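Local coordinates for ferric uptake regulation protein (Pseudomonas aeruginosa PAO1, PDB 6H1C), which probably acts as an iron-responsive transcriptional regulator that binds operator DNA when metal-loaded, controlling genes of iron uptake and related processes, at residues B[1-6]-B[20-25]; B[30-35]-B[78-83]. The protein carries 2 engineered substitutions. All coordinates share one frame; numbering follows the deposited sequence.

Contact 1: B[1-6]-B[20-25]. With ZN (zinc ion), chain V.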
ATOM      1  N   MET B   1     -13.900 -25.321  -8.718  1.00 58.50           N
ATOM      2  CA  MET B   1     -13.060 -26.248  -7.965  1.00 62.32           C
ATOM      3  C   MET B   1     -13.627 -26.548  -6.578  1.00 59.59           C
ATOM      4  O   MET B   1     -14.591 -25.923  -6.151  1.00 59.00           O
ATOM      5  CB  MET B   1     -11.649 -25.686  -7.846  1.00 61.26           C
ATOM      6  CG  MET B   1     -11.605 -24.175  -7.722  1.00 60.76           C
ATOM      7  SD  MET B   1     -11.981 -23.597  -6.053  1.00 69.09           S
ATOM      8  CE  MET B   1     -11.484 -21.881  -6.194  1.00 52.58           C
ATOM      9  N   VAL B   2     -13.022 -27.505  -5.877  1.00 61.11           N
ATOM     10  CA  VAL B   2     -13.520 -27.955  -4.580  1.00 62.29           C
ATOM     11  C   VAL B   2     -12.934 -27.035  -3.515  1.00 56.36           C
ATOM     12  O   VAL B   2     -11.791 -27.206  -3.077  1.00 53.65           O
ATOM     13  CB  VAL B   2     -13.181 -29.422  -4.316  1.00 63.46           C
ATOM     14  CG1 VAL B   2     -13.024 -29.664  -2.818  1.00 60.19           C
ATOM     15  CG2 VAL B   2     -14.270 -30.316  -4.895  1.00 57.69           C
ATOM     16  N   GLU B   3     -13.737 -26.059  -3.091  1.00 55.82           N
ATOM     17  CA  GLU B   3     -13.253 -25.035  -2.172  1.00 55.94           C
ATOM     18  C   GLU B   3     -12.636 -25.651  -0.930  1.00 51.91           C
ATOM     19  O   GLU B   3     -11.612 -25.169  -0.429  1.00 51.80           O
ATOM     20  CB  GLU B   3     -14.396 -24.094  -1.787  1.00 53.06           C
ATOM     21  CG  GLU B   3     -14.901 -23.236  -2.935  1.00 49.90           C
ATOM     22  CD  GLU B   3     -15.693 -24.027  -3.954  1.00 55.19           C
ATOM     23  OE1 GLU B   3     -16.331 -25.031  -3.570  1.00 60.21           O
ATOM     24  OE2 GLU B   3     -15.675 -23.647  -5.144  1.00 58.07           O
ATOM     25  N   ASN B   4     -13.234 -26.736  -0.437  1.00 54.68           N
ATOM     26  CA  ASN B   4     -12.834 -27.300   0.849  1.00 54.28           C
ATOM     27  C   ASN B   4     -11.493 -28.014   0.754  1.00 50.82           C
ATOM     28  O   ASN B   4     -10.699 -27.990   1.699  1.00 52.02           O
ATOM     29  CB  ASN B   4     -13.925 -28.246   1.347  1.00 59.03           C
ATOM     30  CG  ASN B   4     -15.325 -27.680   1.132  1.00 67.87           C
ATOM     31  OD1 ASN B   4     -15.826 -27.634  -0.003  1.00 69.58           O
ATOM     32  ND2 ASN B   4     -15.962 -27.246   2.218  1.00 61.72           N
ATOM     33  N   SER B   5     -11.228 -28.673  -0.366  1.00 50.62           N
ATOM     34  CA  SER B   5      -9.888 -29.185  -0.588  1.00 53.06           C
ATOM     35  C   SER B   5      -8.882 -28.048  -0.724  1.00 55.80           C
ATOM     36  O   SER B   5      -7.727 -28.175  -0.289  1.00 52.27           O
ATOM     37  CB  SER B   5      -9.881 -30.068  -1.830  1.00 52.95           C
ATOM     38  OG  SER B   5      -8.571 -30.499  -2.140  1.00 68.57           O
ATOM     39  N   GLU B   6      -9.296 -26.931  -1.314  1.00 50.46           N
ATOM     40  CA  GLU B   6      -8.374 -25.815  -1.467  1.00 53.67           C
ATOM     41  C   GLU B   6      -8.036 -25.198  -0.115  1.00 51.75           C
ATOM     42  O   GLU B   6      -6.866 -24.932   0.186  1.00 50.11           O
ATOM     43  CB  GLU B   6      -8.961 -24.779  -2.421  1.00 48.90           C
ATOM     44  CG  GLU B   6      -8.823 -25.181  -3.870  1.00 54.47           C
ATOM     45  CD  GLU B   6      -7.426 -25.705  -4.197  1.00 62.44           C
ATOM     46  OE1 GLU B   6      -6.438 -25.213  -3.606  1.00 59.01           O
ATOM     47  OE2 GLU B   6      -7.314 -26.622  -5.039  1.00 66.53           O
ATOM     48  N   LYS B  20     -17.929 -19.212   1.089  1.00 33.38           N
ATOM     49  CA  LYS B  20     -18.812 -18.403   0.262  1.00 36.41           C
ATOM     50  C   LYS B  20     -18.018 -17.491  -0.656  1.00 37.46           C
ATOM     51  O   LYS B  20     -18.358 -17.336  -1.836  1.00 38.81           O
ATOM     52  CB  LYS B  20     -19.743 -17.569   1.130  1.00 40.48           C
ATOM     53  CG  LYS B  20     -20.717 -18.340   1.980  1.00 45.48           C
ATOM     54  CD  LYS B  20     -21.713 -17.354   2.575  1.00 55.28           C
ATOM     55  CE  LYS B  20     -22.681 -18.009   3.544  1.00 60.21           C
ATOM     56  NZ  LYS B  20     -23.284 -16.979   4.441  1.00 61.39           N
ATOM     57  N   ILE B  21     -16.961 -16.871  -0.130  1.00 35.13           N
ATOM     58  CA  ILE B  21     -16.183 -15.932  -0.927  1.00 31.56           C
ATOM     59  C   ILE B  21     -15.415 -16.660  -2.019  1.00 34.18           C
ATOM     60  O   ILE B  21     -15.277 -16.154  -3.140  1.00 31.21           O
ATOM     61  CB  ILE B  21     -15.246 -15.123  -0.021  1.00 29.91           C
ATOM     62  CG1 ILE B  21     -16.025 -13.980   0.645  1.00 30.66           C
ATOM     63  CG2 ILE B  21     -14.097 -14.590  -0.839  1.00 26.21           C
ATOM     64  CD1 ILE B  21     -15.580 -13.643   2.053  1.00 27.02           C
ATOM     65  N   LEU B  22     -14.898 -17.852  -1.709  1.00 36.56           N
ATOM     66  CA  LEU B  22     -14.140 -18.615  -2.696  1.00 36.30           C
ATOM     67  C   LEU B  22     -15.045 -19.119  -3.806  1.00 39.08           C
ATOM     68  O   LEU B  22     -14.645 -19.143  -4.978  1.00 39.52           O
ATOM     69  CB  LEU B  22     -13.423 -19.776  -2.018  1.00 36.96           C
ATOM     70  CG  LEU B  22     -12.489 -20.621  -2.880  1.00 40.16           C
ATOM     71  CD1 LEU B  22     -11.446 -19.744  -3.535  1.00 36.54           C
ATOM     72  CD2 LEU B  22     -11.827 -21.681  -2.015  1.00 38.51           C
ATOM     73  N   GLN B  23     -16.270 -19.516  -3.453  1.00 36.83           N
ATOM     74  CA  GLN B  23     -17.253 -19.863  -4.473  1.00 43.74           C
ATOM     75  C   GLN B  23     -17.585 -18.661  -5.346  1.00 43.04           C
ATOM     76  O   GLN B  23     -17.841 -18.806  -6.546  1.00 39.24           O
ATOM     77  CB  GLN B  23     -18.526 -20.408  -3.827  1.00 41.97           C
ATOM     78  CG  GLN B  23     -18.313 -21.632  -2.963  1.00 48.72           C
ATOM     79  CD  GLN B  23     -19.577 -22.455  -2.823  1.00 58.48           C
ATOM     80  OE1 GLN B  23     -20.198 -22.491  -1.757  1.00 55.96           O
ATOM     81  NE2 GLN B  23     -19.974 -23.117  -3.910  1.00 63.00           N
ATOM     82  N   MET B  24     -17.599 -17.462  -4.757  1.00 40.33           N
ATOM     83  CA  MET B  24     -17.909 -16.272  -5.540  1.00 41.36           C
ATOM     84  C   MET B  24     -16.843 -16.019  -6.596  1.00 40.93           C
ATOM     85  O   MET B  24     -17.157 -15.732  -7.758  1.00 38.48           O
ATOM     86  CB  MET B  24     -18.052 -15.061  -4.620  1.00 43.68           C
ATOM     87  CG  MET B  24     -18.274 -13.754  -5.363  1.00 41.70           C
ATOM     88  SD  MET B  24     -19.820 -13.720  -6.304  1.00 62.13           S
ATOM     89  CE  MET B  24     -21.026 -14.033  -5.013  1.00 43.34           C
ATOM     90  N   LEU B  25     -15.571 -16.102  -6.204  1.00 39.83           N
ATOM     91  CA  LEU B  25     -14.488 -15.904  -7.161  1.00 39.28           C
ATOM     92  C   LEU B  25     -14.541 -16.945  -8.268  1.00 43.50           C
ATOM     93  O   LEU B  25     -14.516 -16.606  -9.456  1.00 42.36           O
ATOM     94  CB  LEU B  25     -13.143 -15.971  -6.454  1.00 35.77           C
ATOM     95  CG  LEU B  25     -12.856 -14.866  -5.458  1.00 33.50           C
ATOM     96  CD1 LEU B  25     -11.832 -15.393  -4.498  1.00 35.29           C
ATOM     97  CD2 LEU B  25     -12.345 -13.648  -6.177  1.00 27.40           C
TER
HETATM   98 ZN    ZN V 208     -16.909 -23.482  -6.743  1.00 61.56          ZN
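E3 lies across L22 and ends on a zinc ion, so one side chain serves apolar packing at its base and metal binding at its tip. Its CB meets the CD2 methyl of L22 at 3.5 Å. One bond further out, CG of E3 rests 3.6 Å from CG of L22, at the branch point of the leucine. A sharp bend follows at chi2 (72°), turning the carboxylate off the leucine and toward Q23. There CD of E3 approaches CG of Q23 at 3.7 Å, the two side chains crossing at about a right angle. The tip belongs to the metal, with OE2 of E3 binding zinc at 2.0 Å, while OE1 of E3 remains 3.6 Å from the ion.

M1 crosses the same leucine at about a right angle and brings in its terminal methyl: CE of M1 reaches CD1 of L22 at 3.4 Å, a close apolar contact. The two branches of L22 thus divide their work, CD1 taking the methionine and CD2 the glutamate stem. CD2 also meets CB of E6 more loosely, and beyond the two segments L22 packs against F61. M1 O and E3 OE2 lie only 2.7 Å apart although both are acceptors, an approach that the positive charge of zinc may help to offset. The glutamate stands in the first turn after V2, the N-cap of its helix, where the helix end would probably also stabilise a negative charge. D26, from the end of helix 16-26, is the second protein ligand of this zinc, and its carboxylate accepts a hydrogen bond from the M1 amino group. The arrangement is a helix–helix contact at the edge of the N-terminal winged-helix domain of a Fur protein, with a zinc site bridging helices 3-9 and 16-26.

Contact 2: B[30-35]-B[78-83]. With ZN (zinc ion), chain S.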
ATOM      1  N   GLN B  30     -16.851 -11.424 -13.930  1.00 61.56           N
ATOM      2  CA  GLN B  30     -15.681 -10.586 -14.166  1.00 55.18           C
ATOM      3  C   GLN B  30     -14.464 -11.169 -13.457  1.00 50.27           C
ATOM      4  O   GLN B  30     -14.564 -11.673 -12.335  1.00 46.17           O
ATOM      5  CB  GLN B  30     -15.938  -9.155 -13.691  1.00 53.82           C
ATOM      6  CG  GLN B  30     -16.271  -9.029 -12.212  1.00 54.82           C
ATOM      7  CD  GLN B  30     -16.397  -7.577 -11.746  1.00 60.17           C
ATOM      8  OE1 GLN B  30     -15.567  -6.729 -12.085  1.00 59.43           O
ATOM      9  NE2 GLN B  30     -17.441  -7.287 -10.966  1.00 61.03           N
ATOM     10  N   ARG B  31     -13.308 -11.104 -14.124  1.00 47.41           N
ATOM     11  CA  ARG B  31     -12.124 -11.761 -13.590  1.00 42.56           C
ATOM     12  C   ARG B  31     -11.391 -10.908 -12.560  1.00 38.40           C
ATOM     13  O   ARG B  31     -10.781 -11.460 -11.639  1.00 37.22           O
ATOM     14  CB  ARG B  31     -11.170 -12.141 -14.723  1.00 42.52           C
ATOM     15  CG  ARG B  31      -9.905 -12.838 -14.212  1.00 47.35           C
ATOM     16  CD  ARG B  31      -8.903 -13.175 -15.312  1.00 43.74           C
ATOM     17  NE  ARG B  31      -8.759 -14.615 -15.490  1.00 48.64           N
ATOM     18  CZ  ARG B  31      -8.100 -15.407 -14.656  1.00 42.73           C
ATOM     19  NH1 ARG B  31      -7.523 -14.904 -13.578  1.00 35.23           N
ATOM     20  NH2 ARG B  31      -8.033 -16.699 -14.906  1.00 41.46           N
ATOM     21  N   HIS B  32     -11.435  -9.578 -12.691  1.00 37.48           N
ATOM     22  CA  HIS B  32     -10.712  -8.660 -11.813  1.00 33.56           C
ATOM     23  C   HIS B  32     -11.708  -7.939 -10.929  1.00 34.41           C
ATOM     24  O   HIS B  32     -12.408  -7.035 -11.387  1.00 43.91           O
ATOM     25  CB  HIS B  32      -9.907  -7.638 -12.603  1.00 27.58           C
ATOM     26  CG  HIS B  32      -8.990  -8.248 -13.603  1.00 32.14           C
ATOM     27  ND1 HIS B  32      -9.307  -8.334 -14.936  1.00 37.82           N
ATOM     28  CD2 HIS B  32      -7.776  -8.833 -13.461  1.00 37.76           C
ATOM     29  CE1 HIS B  32      -8.320  -8.935 -15.578  1.00 38.49           C
ATOM     30  NE2 HIS B  32      -7.377  -9.246 -14.707  1.00 36.47           N
ATOM     31  N   MET B  33     -11.736  -8.287  -9.659  1.00 34.61           N
ATOM     32  CA  MET B  33     -12.741  -7.758  -8.757  1.00 33.45           C
ATOM     33  C   MET B  33     -12.087  -7.006  -7.610  1.00 27.78           C
ATOM     34  O   MET B  33     -11.135  -7.502  -7.001  1.00 27.10           O
ATOM     35  CB  MET B  33     -13.611  -8.888  -8.220  1.00 35.02           C
ATOM     36  CG  MET B  33     -14.402  -9.611  -9.291  1.00 39.62           C
ATOM     37  SD  MET B  33     -15.595 -10.764  -8.585  1.00 51.69           S
ATOM     38  CE  MET B  33     -16.795  -9.609  -7.930  1.00 43.47           C
ATOM     39  N   SER B  34     -12.605  -5.818  -7.317  1.00 25.18           N
ATOM     40  CA  SER B  34     -12.301  -5.152  -6.061  1.00 22.23           C
ATOM     41  C   SER B  34     -12.925  -5.900  -4.880  1.00 24.24           C
ATOM     42  O   SER B  34     -13.812  -6.740  -5.034  1.00 22.58           O
ATOM     43  CB  SER B  34     -12.822  -3.726  -6.086  1.00 23.71           C
ATOM     44  OG  SER B  34     -14.209  -3.703  -5.817  1.00 25.19           O
ATOM     45  N   ALA B  35     -12.450  -5.585  -3.674  1.00 27.73           N
ATOM     46  CA  ALA B  35     -13.120  -6.112  -2.488  1.00 25.24           C
ATOM     47  C   ALA B  35     -14.583  -5.691  -2.464  1.00 23.26           C
ATOM     48  O   ALA B  35     -15.455  -6.466  -2.066  1.00 25.56           O
ATOM     49  CB  ALA B  35     -12.409  -5.644  -1.219  1.00 23.68           C
ATOM     50  N   VAL B  78      -7.018  -5.107  -6.771  1.00 22.18           N
ATOM     51  CA  VAL B  78      -7.728  -6.068  -7.609  1.00 22.00           C
ATOM     52  C   VAL B  78      -7.357  -7.464  -7.133  1.00 21.65           C
ATOM     53  O   VAL B  78      -6.179  -7.751  -6.917  1.00 20.99           O
ATOM     54  CB  VAL B  78      -7.358  -5.879  -9.087  1.00 23.44           C
ATOM     55  CG1 VAL B  78      -7.805  -7.068  -9.884  1.00 28.99           C
ATOM     56  CG2 VAL B  78      -7.974  -4.602  -9.624  1.00 25.91           C
ATOM     57  N   PHE B  79      -8.342  -8.325  -6.947  1.00 20.03           N
ATOM     58  CA  PHE B  79      -8.034  -9.703  -6.619  1.00 21.75           C
ATOM     59  C   PHE B  79      -8.454 -10.613  -7.760  1.00 27.34           C
ATOM     60  O   PHE B  79      -9.397 -10.329  -8.501  1.00 35.17           O
ATOM     61  CB  PHE B  79      -8.697 -10.133  -5.329  1.00 25.38           C
ATOM     62  CG  PHE B  79      -8.315  -9.296  -4.166  1.00 24.06           C
ATOM     63  CD1 PHE B  79      -8.931  -8.083  -3.948  1.00 19.93           C
ATOM     64  CD2 PHE B  79      -7.331  -9.708  -3.297  1.00 22.90           C
ATOM     65  CE1 PHE B  79      -8.580  -7.308  -2.888  1.00 21.62           C
ATOM     66  CE2 PHE B  79      -6.979  -8.925  -2.232  1.00 23.41           C
ATOM     67  CZ  PHE B  79      -7.604  -7.730  -2.023  1.00 20.98           C
ATOM     68  N   GLU B  80      -7.726 -11.704  -7.902  1.00 23.22           N
ATOM     69  CA  GLU B  80      -7.754 -12.482  -9.121  1.00 23.25           C
ATOM     70  C   GLU B  80      -7.372 -13.889  -8.722  1.00 27.56           C
ATOM     71  O   GLU B  80      -6.376 -14.076  -8.016  1.00 22.47           O
ATOM     72  CB  GLU B  80      -6.765 -11.905 -10.125  1.00 26.36           C
ATOM     73  CG  GLU B  80      -6.747 -12.519 -11.496  1.00 32.79           C
ATOM     74  CD  GLU B  80      -5.885 -11.703 -12.440  1.00 28.67           C
ATOM     75  OE1 GLU B  80      -5.329 -10.695 -11.988  1.00 31.57           O
ATOM     76  OE2 GLU B  80      -5.748 -12.050 -13.619  1.00 30.92           O
ATOM     77  N   LEU B  81      -8.192 -14.860  -9.105  1.00 26.96           N
ATOM     78  CA  LEU B  81      -7.826 -16.239  -8.852  1.00 29.38           C
ATOM     79  C   LEU B  81      -6.433 -16.494  -9.407  1.00 33.45           C
ATOM     80  O   LEU B  81      -6.102 -16.066 -10.517  1.00 33.52           O
ATOM     81  CB  LEU B  81      -8.843 -17.178  -9.485  1.00 35.55           C
ATOM     82  CG  LEU B  81     -10.117 -17.361  -8.666  1.00 35.95           C
ATOM     83  CD1 LEU B  81     -11.064 -18.293  -9.404  1.00 40.92           C
ATOM     84  CD2 LEU B  81      -9.768 -17.900  -7.285  1.00 33.73           C
ATOM     85  N   ALA B  82      -5.608 -17.164  -8.601  1.00 27.71           N
ATOM     86  CA  ALA B  82      -4.202 -17.405  -8.927  1.00 36.34           C
ATOM     87  C   ALA B  82      -4.038 -18.543  -9.939  1.00 38.88           C
ATOM     88  O   ALA B  82      -3.462 -19.587  -9.653  1.00 48.36           O
ATOM     89  CB  ALA B  82      -3.406 -17.706  -7.664  1.00 29.58           C
ATOM     90  N   ASP B  83      -4.542 -18.323 -11.140  1.00 39.58           N
ATOM     91  CA  ASP B  83      -4.230 -19.204 -12.249  1.00 47.16           C
ATOM     92  C   ASP B  83      -3.200 -18.528 -13.164  1.00 53.72           C
ATOM     93  O   ASP B  83      -2.799 -17.376 -12.957  1.00 52.05           O
ATOM     94  CB  ASP B  83      -5.506 -19.591 -12.989  1.00 42.18           C
ATOM     95  CG  ASP B  83      -6.270 -18.391 -13.476  1.00 45.91           C
ATOM     96  OD1 ASP B  83      -5.655 -17.321 -13.646  1.00 45.41           O
ATOM     97  OD2 ASP B  83      -7.492 -18.512 -13.697  1.00 54.99           O
TER
HETATM   98 ZN    ZN S 205      -5.996 -10.780 -14.668  1.00 33.13          ZN
HETATM   99  O   HOH W   1     -10.687 -14.223 -10.673  1.00 32.61           O
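H32 and E80 run side by side and point the same way, each delivering its tip to one zinc ion. Their flat groups are nearly perpendicular, the imidazole and carboxylate planes lying 80° apart. NE2 of H32 binds zinc at 2.1 Å. E80 binds chiefly through OE2, although the modelled bond is so short that its exact length is doubtful; OE1 of E80 stands farther from zinc, at 2.8 Å. The glutamate reaches the ion as a straight arm, with CG opposite the backbone N (chi1 -175°) and the chain extended beyond it. At the root of the imidazole, CB of H32 packs on CG1 of V78 at 3.5 Å, and the same methyl also sits near the ring's edge.

H89 and E100 complete the four protein ligands, an arrangement consistent with the interdomain metal site of Fur proteins, thought to be regulatory, between the winged-helix DNA-binding and dimerisation domains. E80 comes from strand 78-81, a strand of the wing, and H32 from the loop before helix 35-44.

R31 crosses E80 obliquely, its guanidinium plane turned 63° from the carboxylate. It makes a weak salt bridge, NH1 of R31 to OE2 of E80, which would probably add to the positive field around an oxygen already on zinc. D83 approaches the guanidinium from the opposite direction at its edge; NH1 of R31 is 3.1 Å from OD1 of D83, again a weak bond, while the closer placement of NH2 is doubtful.

Between the two segments the backbones form a single antiparallel, hydrogen-bonded bridge. F79 N donates to M33 O at 2.9 Å, and M33 N returns a weaker bond to F79 O. A water continues the link, donating to R31 O and accepting from L81 N.

From the N terminus, the chain forms helix 3-9, turns, and continues into helix 16-26, which runs steeply across the first helix; contact 1 closes this loop, with 13 residues between its segments. Contact 2 opens only afterwards, in the loop leading to helix 35-44, and closes 42 residues later at strand 78-81, after helices 35-44 and 51-63 and strand 67-70. The two closures therefore follow in series, neither nested nor crossed. Contact 1 joins helix 3-9 to helix 16-26; contact 2 joins the loop to the wing beside the dimerisation domain. Their centres lie 14 Å apart, and they touch where L25 O meets CD1 of L81 at 3.8 Å.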